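Local atomic coordinates of PTS-dependent dihydroxyacetone kinase operon regulatory protein (PDB entry 4LRZ), a protein that activates transcription of the dihydroxyacetone kinase operon dhaKLM and represses its own gene, its N-terminal sensor region being the part described here. Residues S13-T18 against Q126-M131; W20-K25 against L118-I123; F76-T81 against T106-G111. All blocks are in the same frame, centred on the assembly; numbering follows the deposited sequence.

Interaction 1: S13-T18 against Q126-M131; sequences SPLIAT and QAVKTM
Leu15 and Ile16, in the first turn of helix 14-26, face strand 128-131 at a helix-to-sheet distance: the CA atoms of Ile16 and Thr130 lie 8.4 Å apart, those of Leu15 and Val128 9.8 Å. No backbone or side-chain hydrogen bond joins the two segments, and what passes between them is methyl packing.

Leu15 and Val128 reach for each other tip to tip, with CD2 of Leu15 4.1 Å from CG2 of Val128. The Leu15 side chain points at the strand with CG anti to its own backbone N (chi1 -152°), and Val128 answers with the methyl that sits beside its N. Ile16 sets off obliquely to the strand, but its CD1 swings in to lie 4.4 Å from CG2 of Thr130, a looser touch. The methyl of Thr130 serves this apolar side, while its hydroxyl is taken up by the backbone N of Ala117. Leu120 of helix 117-124 packs on both Leu15 and Val128 and so widens the apolar patch.

The helix start is held by its own residues. Ser13 OG receives weak hydrogen bonds from the N atoms of Leu15 and Ile16. Further along, Pro14 O is gripped twice, by Thr18 N at 2.9 Å and by Thr18 OG1 at 2.6 Å, the two coming from opposite faces of the carbonyl plane.

Strand 128-131 is an outermost strand of its sheet within this chain, paired with strand 143-151. The first turn of helix 14-26 thus packs on the edge strand of an antiparallel sheet of order 2-1-5-4-3, as in GAF domains, with helix 117-124 packing beside it.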
# COMPACT_ATOMS: atom_id res chain seq x y z
N SER F 13 9.18 25.78 23.05
CA SER F 13 9.59 25.32 21.69
C SER F 13 9.72 26.49 20.73
O SER F 13 8.84 27.36 20.72
CB SER F 13 8.58 24.34 21.10
OG SER F 13 8.68 24.27 19.67
N PRO F 14 10.79 26.51 19.89
CA PRO F 14 10.93 27.57 18.88
C PRO F 14 9.76 27.53 17.90
O PRO F 14 9.35 28.57 17.38
CB PRO F 14 12.26 27.23 18.17
CG PRO F 14 12.56 25.80 18.51
CD PRO F 14 11.97 25.62 19.90
N LEU F 15 9.23 26.33 17.67
CA LEU F 15 8.06 26.15 16.80
C LEU F 15 6.84 26.92 17.32
O LEU F 15 6.19 27.60 16.55
CB LEU F 15 7.72 24.65 16.63
CG LEU F 15 7.01 24.25 15.32
CD1 LEU F 15 7.80 24.69 14.07
CD2 LEU F 15 6.74 22.75 15.27
N ILE F 16 6.56 26.80 18.61
CA ILE F 16 5.47 27.50 19.26
C ILE F 16 5.69 29.02 19.27
O ILE F 16 4.82 29.78 18.86
CB ILE F 16 5.20 26.97 20.70
CG1 ILE F 16 4.18 25.82 20.67
CG2 ILE F 16 4.61 28.04 21.60
CD1 ILE F 16 4.70 24.54 20.14
N ALA F 17 6.87 29.43 19.74
CA ALA F 17 7.26 30.81 19.87
C ALA F 17 7.16 31.54 18.53
O ALA F 17 6.67 32.66 18.47
CB ALA F 17 8.71 30.90 20.44
N THR F 18 7.63 30.90 17.47
CA THR F 18 7.57 31.43 16.12
C THR F 18 6.13 31.61 15.68
O THR F 18 5.77 32.65 15.10
CB THR F 18 8.29 30.48 15.16
OG1 THR F 18 9.67 30.40 15.57
CG2 THR F 18 8.23 30.99 13.73
N GLN F 126 5.03 18.09 10.34
CA GLN F 126 5.16 16.92 11.23
C GLN F 126 4.16 16.71 12.34
O GLN F 126 3.38 17.58 12.63
CB GLN F 126 6.51 16.90 11.87
CG GLN F 126 6.98 18.17 12.41
CD GLN F 126 8.48 18.19 12.30
OE1 GLN F 126 9.19 18.28 13.31
NE2 GLN F 126 8.98 17.99 11.08
N ALA F 127 4.23 15.53 12.97
CA ALA F 127 3.38 15.21 14.09
C ALA F 127 3.66 16.24 15.16
O ALA F 127 4.82 16.47 15.48
CB ALA F 127 3.68 13.84 14.61
N VAL F 128 2.61 16.86 15.69
CA VAL F 128 2.78 17.94 16.69
C VAL F 128 1.69 17.88 17.77
O VAL F 128 0.53 17.56 17.51
CB VAL F 128 2.76 19.38 16.00
CG1 VAL F 128 2.72 20.46 17.03
CG2 VAL F 128 4.02 19.63 15.13
N LYS F 129 2.07 18.24 18.99
CA LYS F 129 1.17 18.31 20.13
C LYS F 129 1.23 19.68 20.81
O LYS F 129 2.31 20.14 21.15
CB LYS F 129 1.62 17.30 21.17
CG LYS F 129 0.74 17.26 22.42
CD LYS F 129 1.30 16.27 23.46
CE LYS F 129 0.29 15.99 24.54
NZ LYS F 129 0.51 14.63 25.17
N THR F 130 0.08 20.31 21.07
CA THR F 130 0.08 21.57 21.82
C THR F 130 -0.86 21.38 23.01
O THR F 130 -1.92 20.75 22.87
CB THR F 130 -0.38 22.74 20.95
OG1 THR F 130 -1.65 22.43 20.39
CG2 THR F 130 0.56 23.00 19.77
N MET F 131 -0.47 21.87 24.19
CA MET F 131 -1.26 21.70 25.42
C MET F 131 -1.39 23.02 26.15
O MET F 131 -0.49 23.81 26.11
CB MET F 131 -0.55 20.77 26.42
CG MET F 131 -0.07 19.46 25.86
SD MET F 131 0.73 18.53 27.19
CE MET F 131 -0.53 18.58 28.47

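Interaction 2: W20-K25 against L118-I123; sequences WERCNK and LSLAAI
Arg22 and Ile123 come at each other from opposite directions, and the end of the arginine is what meets helix 117-124. Its NH2 lies 3.9 Å from CG2 of Ile123 and 4.2 Å from CD2 of Leu120. The two methyls are placed differently about the guanidinium: that of Leu120 sits at the edge, near the plane, while that of Ile123 stands oblique to it.

The route to this position shows in the torsions of Arg22. Its chain leaves the helix extended through chi2 and then bends at chi3 (-66°), which carries NH2 up to the methyls of Ile123 and Leu120. Ile123 points its CB toward the arginine and presents CG2, the methyl anti to its backbone N. Leu120 contributes less: its CB leaves at an angle to helix 14-26, and just the CD2 branch comes close.

No hydrogen bond crosses between the segments, so the contact between them is that of a charged group that meets methyls with one nitrogen. The charge is answered by Glu110, whose OE2 makes a salt bridge with Arg22 NH2. Because Ile123 also touches Glu110, the ion pair has an aliphatic flank.

Helix 117-124 lies on the GAF sheet, with Leu118 and Ala121 touching strand 143-151. The arrangement is a sparse helix-to-helix contact bridged by one long arginine, which ties helix 14-26 to helix 117-124 of the GAF-type fold in the sensor region.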
# COMPACT_ATOMS: atom_id res chain seq x y z
N TRP F 20 3.56 31.99 17.74
CA TRP F 20 3.11 33.13 18.52
C TRP F 20 3.46 34.47 17.87
O TRP F 20 2.62 35.35 17.85
CB TRP F 20 3.69 33.08 19.90
CG TRP F 20 3.04 32.09 20.82
CD1 TRP F 20 2.13 31.11 20.50
CD2 TRP F 20 3.33 31.94 22.22
NE1 TRP F 20 1.81 30.39 21.62
CE2 TRP F 20 2.52 30.87 22.69
CE3 TRP F 20 4.16 32.62 23.13
CZ2 TRP F 20 2.52 30.46 24.04
CZ3 TRP F 20 4.17 32.20 24.48
CH2 TRP F 20 3.36 31.12 24.92
N GLU F 21 4.67 34.61 17.33
CA GLU F 21 5.04 35.85 16.61
C GLU F 21 4.15 36.12 15.39
O GLU F 21 3.89 37.27 15.10
CB GLU F 21 6.52 35.91 16.15
CG GLU F 21 7.62 35.85 17.25
CD GLU F 21 9.08 35.82 16.67
OE1 GLU F 21 9.28 35.46 15.47
OE2 GLU F 21 10.04 36.17 17.44
N ARG F 22 3.71 35.08 14.67
CA ARG F 22 2.80 35.30 13.52
C ARG F 22 1.42 35.72 14.01
O ARG F 22 0.79 36.64 13.46
CB ARG F 22 2.70 34.05 12.65
CG ARG F 22 4.03 33.59 12.03
CD ARG F 22 3.80 32.45 10.99
NE ARG F 22 3.30 31.20 11.57
CZ ARG F 22 4.09 30.23 12.04
NH1 ARG F 22 5.42 30.35 12.01
NH2 ARG F 22 3.54 29.12 12.56
N CYS F 23 0.97 35.07 15.07
CA CYS F 23 -0.35 35.34 15.67
C CYS F 23 -0.45 36.72 16.33
O CYS F 23 -1.53 37.30 16.39
CB CYS F 23 -0.70 34.25 16.69
SG CYS F 23 -1.09 32.58 16.02
N ASN F 24 0.68 37.22 16.83
CA ASN F 24 0.81 38.52 17.49
C ASN F 24 0.41 39.71 16.61
O ASN F 24 -0.11 40.69 17.11
CB ASN F 24 2.25 38.72 17.98
CG ASN F 24 2.44 38.29 19.40
OD1 ASN F 24 1.49 38.29 20.19
ND2 ASN F 24 3.66 37.90 19.75
N LYS F 25 0.68 39.60 15.31
CA LYS F 25 0.39 40.63 14.33
C LYS F 25 -1.09 41.02 14.33
O LYS F 25 -1.41 42.20 14.41
CB LYS F 25 0.82 40.19 12.93
CG LYS F 25 2.34 39.99 12.74
CD LYS F 25 2.66 39.39 11.32
CE LYS F 25 4.04 38.67 11.23
NZ LYS F 25 3.98 37.23 10.66
N LEU F 118 -3.72 21.52 15.42
CA LEU F 118 -4.66 21.39 14.30
C LEU F 118 -4.10 22.05 13.04
O LEU F 118 -4.33 21.53 11.91
CB LEU F 118 -6.00 22.05 14.64
CG LEU F 118 -6.84 21.42 15.72
CD1 LEU F 118 -8.18 22.08 15.85
CD2 LEU F 118 -7.04 19.90 15.37
N SER F 119 -3.40 23.19 13.20
CA SER F 119 -2.71 23.80 12.02
C SER F 119 -1.21 23.60 12.01
O SER F 119 -0.62 23.47 10.96
CB SER F 119 -3.00 25.32 11.90
OG SER F 119 -2.54 26.06 13.04
N LEU F 120 -0.58 23.59 13.17
CA LEU F 120 0.87 23.61 13.21
C LEU F 120 1.45 22.33 12.60
O LEU F 120 2.59 22.30 12.11
CB LEU F 120 1.33 23.73 14.63
CG LEU F 120 2.37 24.74 15.01
CD1 LEU F 120 3.02 24.25 16.32
CD2 LEU F 120 3.40 25.09 13.88
N ALA F 121 0.66 21.25 12.61
CA ALA F 121 1.15 20.01 12.03
C ALA F 121 1.43 20.17 10.55
O ALA F 121 2.51 19.78 10.09
CB ALA F 121 0.20 18.84 12.31
N ALA F 122 0.48 20.73 9.81
CA ALA F 122 0.65 20.97 8.38
C ALA F 122 1.62 22.11 8.11
O ALA F 122 2.32 22.10 7.11
CB ALA F 122 -0.69 21.32 7.73
N ILE F 123 1.63 23.11 8.97
CA ILE F 123 2.59 24.19 8.81
C ILE F 123 4.01 23.62 8.97
O ILE F 123 4.90 23.99 8.20
CB ILE F 123 2.36 25.34 9.83
CG1 ILE F 123 1.10 26.15 9.46
CG2 ILE F 123 3.57 26.31 9.87
CD1 ILE F 123 0.42 26.87 10.67

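Interaction 3: F76-T81 against T106-G111; sequences FILDET and TYCAEG
Leu78 and Cys108 make the buried, close-packed half of this contact. Both side chains are buried and point at the other segment, bringing CD2 of Leu78 to 3.9 Å from SG and 4.1 Å from CB of Cys108. The sulfur stands anti to its own carbonyl carbon (chi1 -57°) and meets the leucine methyl in purely apolar packing. Leu118 of helix 117-124 also touches Cys108, extending this oily region, while Thr160 of the adjoining strand 157-166 borders Leu78.

The solvent-side half, where oxygens approach a ring edge, lies at the turn that follows strand 74-79. Thr81 is exposed and Tyr107 only partly buried, and the two side chains meet at a slant. OG1 of Thr81 stands at the rim of the tyrosine ring, near its plane, 3.4 Å from CE1 and 3.7 Å from CD1 of Tyr107. Thr81 O comes up to the same ring, in its plane, 3.8 Å from CD1. These are oxygens beside ring carbons, with no hydrogen bond between the segments. His36 also meets the ring, the planes inclined by about 30°.

What fixes the threonine is Asp79. Its OD1 accepts from Thr81 N at 2.7 Å, the donor standing 57° out of the carboxylate plane, and this makes an Asx turn. The same oxygen takes the Thr81 hydroxyl at 3.0 Å through its syn lone pair, and also the N of Cys83, so three donors share it.

The chemistry is thus divided: the buried end is apolar packing, while at the outer end a carboxylate shapes the turn from within and sets Thr81 against the ring. Three donors on one oxygen would probably favour the ionised form of Asp79.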
# COMPACT_ATOMS: atom_id res chain seq x y z
N PHE F 76 -10.50 13.97 14.84
CA PHE F 76 -10.88 14.80 13.72
C PHE F 76 -10.12 14.38 12.46
O PHE F 76 -8.94 14.09 12.53
CB PHE F 76 -10.45 16.26 13.99
CG PHE F 76 -11.24 17.02 15.07
CD1 PHE F 76 -12.44 16.56 15.58
CD2 PHE F 76 -10.78 18.29 15.49
CE1 PHE F 76 -13.16 17.31 16.53
CE2 PHE F 76 -11.49 19.08 16.42
CZ PHE F 76 -12.69 18.57 16.94
N ILE F 77 -10.77 14.42 11.31
CA ILE F 77 -10.04 14.50 10.04
C ILE F 77 -10.18 15.94 9.48
O ILE F 77 -11.27 16.45 9.44
CB ILE F 77 -10.63 13.57 8.95
CG1 ILE F 77 -11.43 12.46 9.57
CG2 ILE F 77 -9.49 13.06 8.02
CD1 ILE F 77 -11.25 11.04 8.81
N LEU F 78 -9.08 16.57 9.07
CA LEU F 78 -9.15 17.88 8.44
C LEU F 78 -8.56 17.78 7.03
O LEU F 78 -7.63 16.98 6.80
CB LEU F 78 -8.41 18.95 9.25
CG LEU F 78 -8.80 19.16 10.74
CD1 LEU F 78 -7.94 18.28 11.65
CD2 LEU F 78 -8.60 20.59 11.16
N ASP F 79 -9.06 18.63 6.10
CA ASP F 79 -8.49 18.66 4.74
C ASP F 79 -7.19 19.47 4.72
O ASP F 79 -6.77 19.95 5.77
CB ASP F 79 -9.50 19.12 3.69
CG ASP F 79 -9.70 20.60 3.67
OD1 ASP F 79 -9.13 21.34 4.51
OD2 ASP F 79 -10.40 21.07 2.76
N GLU F 80 -6.56 19.65 3.55
CA GLU F 80 -5.32 20.39 3.55
C GLU F 80 -5.45 21.86 3.98
O GLU F 80 -4.43 22.48 4.21
CB GLU F 80 -4.50 20.36 2.23
CG GLU F 80 -5.08 20.23 0.78
CD GLU F 80 -6.58 20.31 0.57
OE1 GLU F 80 -7.03 21.28 -0.06
OE2 GLU F 80 -7.30 19.37 0.96
N THR F 81 -6.66 22.42 4.07
CA THR F 81 -6.80 23.84 4.49
C THR F 81 -7.23 23.97 5.95
O THR F 81 -7.79 24.98 6.32
CB THR F 81 -7.81 24.64 3.61
OG1 THR F 81 -9.14 24.33 4.03
CG2 THR F 81 -7.69 24.30 2.09
N THR F 106 -15.79 23.64 10.12
CA THR F 106 -15.06 24.71 10.80
C THR F 106 -13.61 24.70 10.32
O THR F 106 -12.97 23.62 10.30
CB THR F 106 -15.04 24.46 12.31
OG1 THR F 106 -16.36 24.59 12.83
CG2 THR F 106 -14.13 25.45 13.06
N TYR F 107 -13.10 25.86 9.91
CA TYR F 107 -11.68 26.04 9.59
C TYR F 107 -10.88 26.36 10.85
O TYR F 107 -11.30 27.18 11.64
CB TYR F 107 -11.48 27.18 8.58
CG TYR F 107 -12.11 26.95 7.24
CD1 TYR F 107 -11.39 26.29 6.25
CD2 TYR F 107 -13.41 27.41 6.94
CE1 TYR F 107 -11.92 26.09 4.99
CE2 TYR F 107 -13.97 27.22 5.67
CZ TYR F 107 -13.21 26.53 4.70
OH TYR F 107 -13.67 26.27 3.45
N CYS F 108 -9.72 25.74 10.99
CA CYS F 108 -8.93 25.81 12.20
C CYS F 108 -7.54 26.34 11.90
O CYS F 108 -6.59 26.12 12.69
CB CYS F 108 -8.75 24.39 12.79
SG CYS F 108 -10.29 23.55 13.14
N ALA F 109 -7.43 27.06 10.78
CA ALA F 109 -6.20 27.79 10.43
C ALA F 109 -5.63 28.56 11.62
O ALA F 109 -6.34 28.91 12.56
CB ALA F 109 -6.39 28.71 9.19
N GLU F 110 -4.31 28.69 11.60
CA GLU F 110 -3.58 29.38 12.61
C GLU F 110 -4.04 30.83 12.67
O GLU F 110 -4.05 31.42 13.74
CB GLU F 110 -2.11 29.38 12.24
CG GLU F 110 -1.22 29.97 13.29
CD GLU F 110 0.26 29.82 12.93
OE1 GLU F 110 0.67 30.41 11.91
OE2 GLU F 110 1.01 29.10 13.64
N GLY F 111 -4.36 31.39 11.50
CA GLY F 111 -4.82 32.78 11.40
C GLY F 111 -6.22 32.94 11.98
O GLY F 111 -6.72 34.06 12.11

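Overall arrangement
Interactions 1 and 2 both use helix 14-26, at its first turn and nearly two turns further on, and share Leu120, which packs on Leu15, Ile16 and Val128. Interaction 1 is the most buried, methyl against methyl at a sheet edge; interaction 2 is partly buried and sets a charged group against apolar ones. Interaction 3 lies about 12 Å from interaction 2, centre to centre, and runs from a buried thiol to an exposed threonine. The two meet through the Arg22-Glu110 salt bridge and where Leu118 touches Cys108. Interactions 1 and 3 do not touch but reach the same GAF sheet, through strands 128-131 and 74-79.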